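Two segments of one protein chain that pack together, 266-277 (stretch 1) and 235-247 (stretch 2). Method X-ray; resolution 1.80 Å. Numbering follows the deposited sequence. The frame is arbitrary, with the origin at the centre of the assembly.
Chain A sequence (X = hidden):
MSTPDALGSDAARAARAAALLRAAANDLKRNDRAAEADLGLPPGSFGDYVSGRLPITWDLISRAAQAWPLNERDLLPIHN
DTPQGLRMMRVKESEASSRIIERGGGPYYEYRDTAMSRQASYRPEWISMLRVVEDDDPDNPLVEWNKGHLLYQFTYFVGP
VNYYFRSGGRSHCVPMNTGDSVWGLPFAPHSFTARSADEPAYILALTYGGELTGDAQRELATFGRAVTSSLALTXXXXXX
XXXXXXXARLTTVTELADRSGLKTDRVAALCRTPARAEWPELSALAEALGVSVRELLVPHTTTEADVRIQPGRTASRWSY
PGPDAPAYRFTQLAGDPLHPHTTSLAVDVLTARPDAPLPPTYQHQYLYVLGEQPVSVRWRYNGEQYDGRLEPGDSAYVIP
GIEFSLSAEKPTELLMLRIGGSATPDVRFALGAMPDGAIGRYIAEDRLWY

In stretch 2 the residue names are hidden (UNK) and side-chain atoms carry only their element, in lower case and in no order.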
# COMPACT_ATOMS: atom_id res chain seq x y z
N ARG A 266 4.31 32.20 -11.56
CA ARG A 266 3.72 31.00 -12.15
C ARG A 266 3.61 29.88 -11.13
O ARG A 266 2.56 29.22 -11.05
CB ARG A 266 4.53 30.56 -13.37
CG ARG A 266 3.98 29.34 -14.10
CD ARG A 266 2.54 29.54 -14.57
NE ARG A 266 2.09 28.42 -15.40
CZ ARG A 266 0.82 28.10 -15.62
NH1 ARG A 266 -0.16 28.82 -15.08
NH2 ARG A 266 0.53 27.06 -16.39
N VAL A 267 4.66 29.65 -10.33
CA VAL A 267 4.58 28.60 -9.32
C VAL A 267 3.45 28.89 -8.34
O VAL A 267 2.70 27.99 -7.95
CB VAL A 267 5.94 28.44 -8.60
CG1 VAL A 267 5.88 27.30 -7.57
CG2 VAL A 267 7.05 28.17 -9.61
N ALA A 268 3.30 30.16 -7.94
CA ALA A 268 2.22 30.51 -7.03
C ALA A 268 0.86 30.25 -7.66
O ALA A 268 -0.03 29.67 -7.02
CB ALA A 268 2.35 31.97 -6.60
N ALA A 269 0.70 30.65 -8.92
CA ALA A 269 -0.56 30.42 -9.62
C ALA A 269 -0.88 28.93 -9.74
O ALA A 269 -2.03 28.52 -9.58
CB ALA A 269 -0.51 31.08 -11.00
N LEU A 270 0.14 28.10 -10.02
CA LEU A 270 -0.12 26.67 -10.10
C LEU A 270 -0.51 26.08 -8.75
O LEU A 270 -1.23 25.08 -8.71
CB LEU A 270 1.11 25.94 -10.66
CG LEU A 270 1.45 26.25 -12.12
CD1 LEU A 270 2.80 25.68 -12.50
CD2 LEU A 270 0.36 25.71 -13.05
N CYS A 271 -0.05 26.68 -7.64
CA CYS A 271 -0.45 26.18 -6.33
C CYS A 271 -1.92 26.47 -6.03
O CYS A 271 -2.50 25.81 -5.16
CB CYS A 271 0.44 26.79 -5.24
SG CYS A 271 2.10 26.05 -5.22
N ARG A 272 -2.55 27.39 -6.75
CA ARG A 272 -3.90 27.85 -6.45
C ARG A 272 -4.94 27.35 -7.44
O ARG A 272 -6.07 27.86 -7.43
CB ARG A 272 -3.94 29.38 -6.43
CG ARG A 272 -3.08 30.04 -5.38
CD ARG A 272 -3.32 31.55 -5.37
NE ARG A 272 -2.35 32.30 -6.17
CZ ARG A 272 -2.59 32.79 -7.38
NH1 ARG A 272 -1.63 33.47 -8.01
NH2 ARG A 272 -3.77 32.62 -7.96
N THR A 273 -4.60 26.40 -8.30
CA THR A 273 -5.60 25.95 -9.26
C THR A 273 -5.65 24.43 -9.32
O THR A 273 -4.62 23.76 -9.15
CB THR A 273 -5.31 26.53 -10.65
OG1 THR A 273 -6.31 26.08 -11.57
CG2 THR A 273 -3.93 26.12 -11.16
N PRO A 274 -6.83 23.86 -9.53
CA PRO A 274 -6.91 22.41 -9.73
C PRO A 274 -6.38 21.95 -11.07
O PRO A 274 -6.00 20.78 -11.19
CB PRO A 274 -8.42 22.12 -9.60
CG PRO A 274 -9.06 23.41 -9.95
CD PRO A 274 -8.16 24.49 -9.47
N ALA A 275 -6.32 22.84 -12.06
CA ALA A 275 -5.84 22.46 -13.39
C ALA A 275 -4.35 22.15 -13.35
O ALA A 275 -3.57 22.84 -12.68
CB ALA A 275 -6.11 23.59 -14.39
N ARG A 276 -3.94 21.11 -14.07
CA ARG A 276 -2.53 20.75 -14.08
C ARG A 276 -1.72 21.79 -14.84
O ARG A 276 -2.22 22.50 -15.72
CB ARG A 276 -2.32 19.38 -14.71
CG ARG A 276 -2.72 19.30 -16.17
CD ARG A 276 -2.01 18.16 -16.88
NE ARG A 276 -2.48 18.01 -18.25
CZ ARG A 276 -1.93 18.59 -19.31
NH1 ARG A 276 -0.85 19.37 -19.17
NH2 ARG A 276 -2.44 18.40 -20.52
N ALA A 277 -0.44 21.88 -14.48
CA ALA A 277 0.49 22.69 -15.24
C ALA A 277 0.68 22.10 -16.64
O ALA A 277 0.28 20.97 -16.93
CB ALA A 277 1.83 22.78 -14.50
N UNK A 235 -9.81 14.48 -5.76
CA UNK A 235 -9.44 14.07 -7.12
C UNK A 235 -9.44 15.26 -8.07
O UNK A 235 -10.27 16.17 -7.96
c UNK A 235 -10.91 12.46 -6.15
c UNK A 235 -10.85 13.61 -5.18
c UNK A 235 -10.51 13.05 -7.48
N UNK A 236 -8.47 15.27 -8.98
CA UNK A 236 -8.35 16.32 -9.97
C UNK A 236 -7.72 17.62 -9.50
O UNK A 236 -7.50 18.51 -10.34
N UNK A 237 -7.42 17.77 -8.21
CA UNK A 237 -6.86 19.03 -7.71
C UNK A 237 -5.34 18.97 -7.78
O UNK A 237 -4.66 18.58 -6.83
o UNK A 237 -6.23 21.43 -6.50
c UNK A 237 -7.08 20.75 -5.87
o UNK A 237 -7.73 21.21 -4.92
c UNK A 237 -7.34 19.32 -6.30
N UNK A 238 -4.79 19.43 -8.91
CA UNK A 238 -3.35 19.38 -9.11
C UNK A 238 -2.62 20.41 -8.26
O UNK A 238 -1.49 20.16 -7.83
n UNK A 238 -3.61 16.56 -12.58
c UNK A 238 -4.78 17.17 -12.65
c UNK A 238 -3.43 18.43 -11.44
n UNK A 238 -4.70 18.30 -11.97
c UNK A 238 -2.75 17.32 -11.82
c UNK A 238 -3.02 19.59 -10.59
N UNK A 239 -3.23 21.57 -8.03
CA UNK A 239 -2.60 22.56 -7.16
C UNK A 239 -2.37 22.03 -5.76
O UNK A 239 -1.34 22.31 -5.14
N UNK A 240 -3.33 21.26 -5.23
CA UNK A 240 -3.19 20.70 -3.90
C UNK A 240 -2.06 19.68 -3.84
O UNK A 240 -1.30 19.62 -2.87
c UNK A 240 -4.50 20.05 -3.45
N UNK A 241 -1.96 18.85 -4.88
CA UNK A 241 -0.87 17.90 -5.03
C UNK A 241 0.48 18.62 -5.05
O UNK A 241 1.42 18.22 -4.35
c UNK A 241 -1.08 17.11 -6.32
c UNK A 241 -0.14 15.95 -6.58
c UNK A 241 0.80 14.81 -4.36
s UNK A 241 -0.52 14.56 -5.51
N UNK A 242 0.59 19.68 -5.85
CA UNK A 242 1.83 20.46 -5.87
C UNK A 242 2.13 21.04 -4.50
O UNK A 242 3.26 20.93 -4.00
c UNK A 242 2.93 22.51 -7.00
c UNK A 242 1.73 21.57 -6.92
c UNK A 242 2.65 23.64 -7.99
c UNK A 242 4.19 21.74 -7.40
N UNK A 243 1.14 21.66 -3.84
CA UNK A 243 1.38 22.18 -2.49
C UNK A 243 1.83 21.06 -1.55
O UNK A 243 2.70 21.27 -0.69
c UNK A 243 0.12 22.84 -1.93
c UNK A 243 -0.30 24.14 -2.64
n UNK A 243 -3.73 24.34 -3.23
c UNK A 243 -1.33 24.91 -1.83
c UNK A 243 -3.55 23.83 -2.02
n UNK A 243 -2.43 24.07 -1.34
n UNK A 243 -4.50 23.07 -1.49
N UNK A 244 1.25 19.88 -1.69
CA UNK A 244 1.60 18.78 -0.79
C UNK A 244 3.04 18.33 -0.98
O UNK A 244 3.75 18.05 0.01
c UNK A 244 0.63 17.62 -0.99
o UNK A 244 0.91 16.57 -0.08
N UNK A 245 3.51 18.25 -2.23
CA UNK A 245 4.89 17.84 -2.46
C UNK A 245 5.85 18.94 -2.03
O UNK A 245 6.92 18.67 -1.48
c UNK A 245 5.09 17.45 -3.94
c UNK A 245 4.14 16.31 -4.31
c UNK A 245 6.54 17.01 -4.19
N UNK A 246 5.47 20.21 -2.24
CA UNK A 246 6.30 21.30 -1.74
C UNK A 246 6.44 21.23 -0.22
O UNK A 246 7.55 21.37 0.31
c UNK A 246 5.83 22.92 -3.65
s UNK A 246 5.02 24.47 -4.11
c UNK A 246 5.72 22.65 -2.16
c UNK A 246 6.07 25.65 -3.27
N UNK A 247 5.33 21.00 0.49
CA UNK A 247 5.42 20.86 1.94
C UNK A 247 6.27 19.66 2.34
O UNK A 247 7.00 19.71 3.34
c UNK A 247 4.02 20.76 2.54

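Position 235 carries three carbons that close a ring onto its own backbone N, which makes it Pro235; it does not touch stretch 1. Position 236 has no side-chain atoms, and its phi of 79° by itself favours the same reading: Gly236. Position 237 has two carbons, the second bearing two oxygens. One oxygen lies 3.4 Å from Pro274 CA, and the same oxygen accepts from the backbone N of position 240 at 3.2 Å. The short acid at a helix N-cap is Asp237.

Position 238 shows one carbon and then a five-membered ring of three carbons and two nitrogens. Its backbone N and one ring nitrogen each lie 2.9 Å from Pro274 O, and Arg276 CB sits 3.5 Å from the ring centroid, almost on the ring normal, a CH-pi contact over one face. The ring is an imidazole, so this is His238. N and ND1 both donate to Pro274 O, so a single carbonyl fastens both main chain and ring.

Position 239 has no side-chain atoms, and the reason is visible: an ideal CB would fall 2.4 Å from Thr273 O and 2.9 Å from Cys271 O, both clashes. Gly239 lets its CA come within 3.3 Å of Leu270 O, while Gly239 N gives a weak hydrogen bond to Thr273 O at 2.8 Å.

Position 240 has one carbon, pointing away: Ala240. Position 241, an unbranched run of two carbons, sulfur and carbon, is Met241, buried, but out of reach of stretch 1. Position 242 has four carbons forked at the second, and one branch end lies 3.8 Å from Leu270 CB and 3.7 Å from Cys271 SG: Leu242.

Position 243 has three carbons, a nitrogen, and a carbon carrying two more nitrogens. Its CA-to-CB bond points sideways, yet the end comes nearer, and a terminal nitrogen donates to Cys271 O at 2.7 Å, with that oxygen near the plane of the end group. The guanidinium makes it Arg243.

Position 244, one carbon and one oxygen, is Ser244; position 245, one carbon carrying two others, is Val245. Neither reaches stretch 1. Position 246 has two carbons, sulfur and carbon, unbranched, the sulfur 3.5 Å from Cys271 SG: Met246. Position 247, a lone carbon, is Ala247, also out of reach.

The contact works by bringing the start of one helix against the end of another and the loop that follows. Carbonyls of Cys271, Thr273 and Pro274 take donors from the first helical turns, and a bare glycine allows the close approach. Farther along, Leu242 and Met246 continue the same face, packing on Cys271 as an apolar extension of the polar join.

Stretch 2 235-247: PGDHGAMLRSVMA
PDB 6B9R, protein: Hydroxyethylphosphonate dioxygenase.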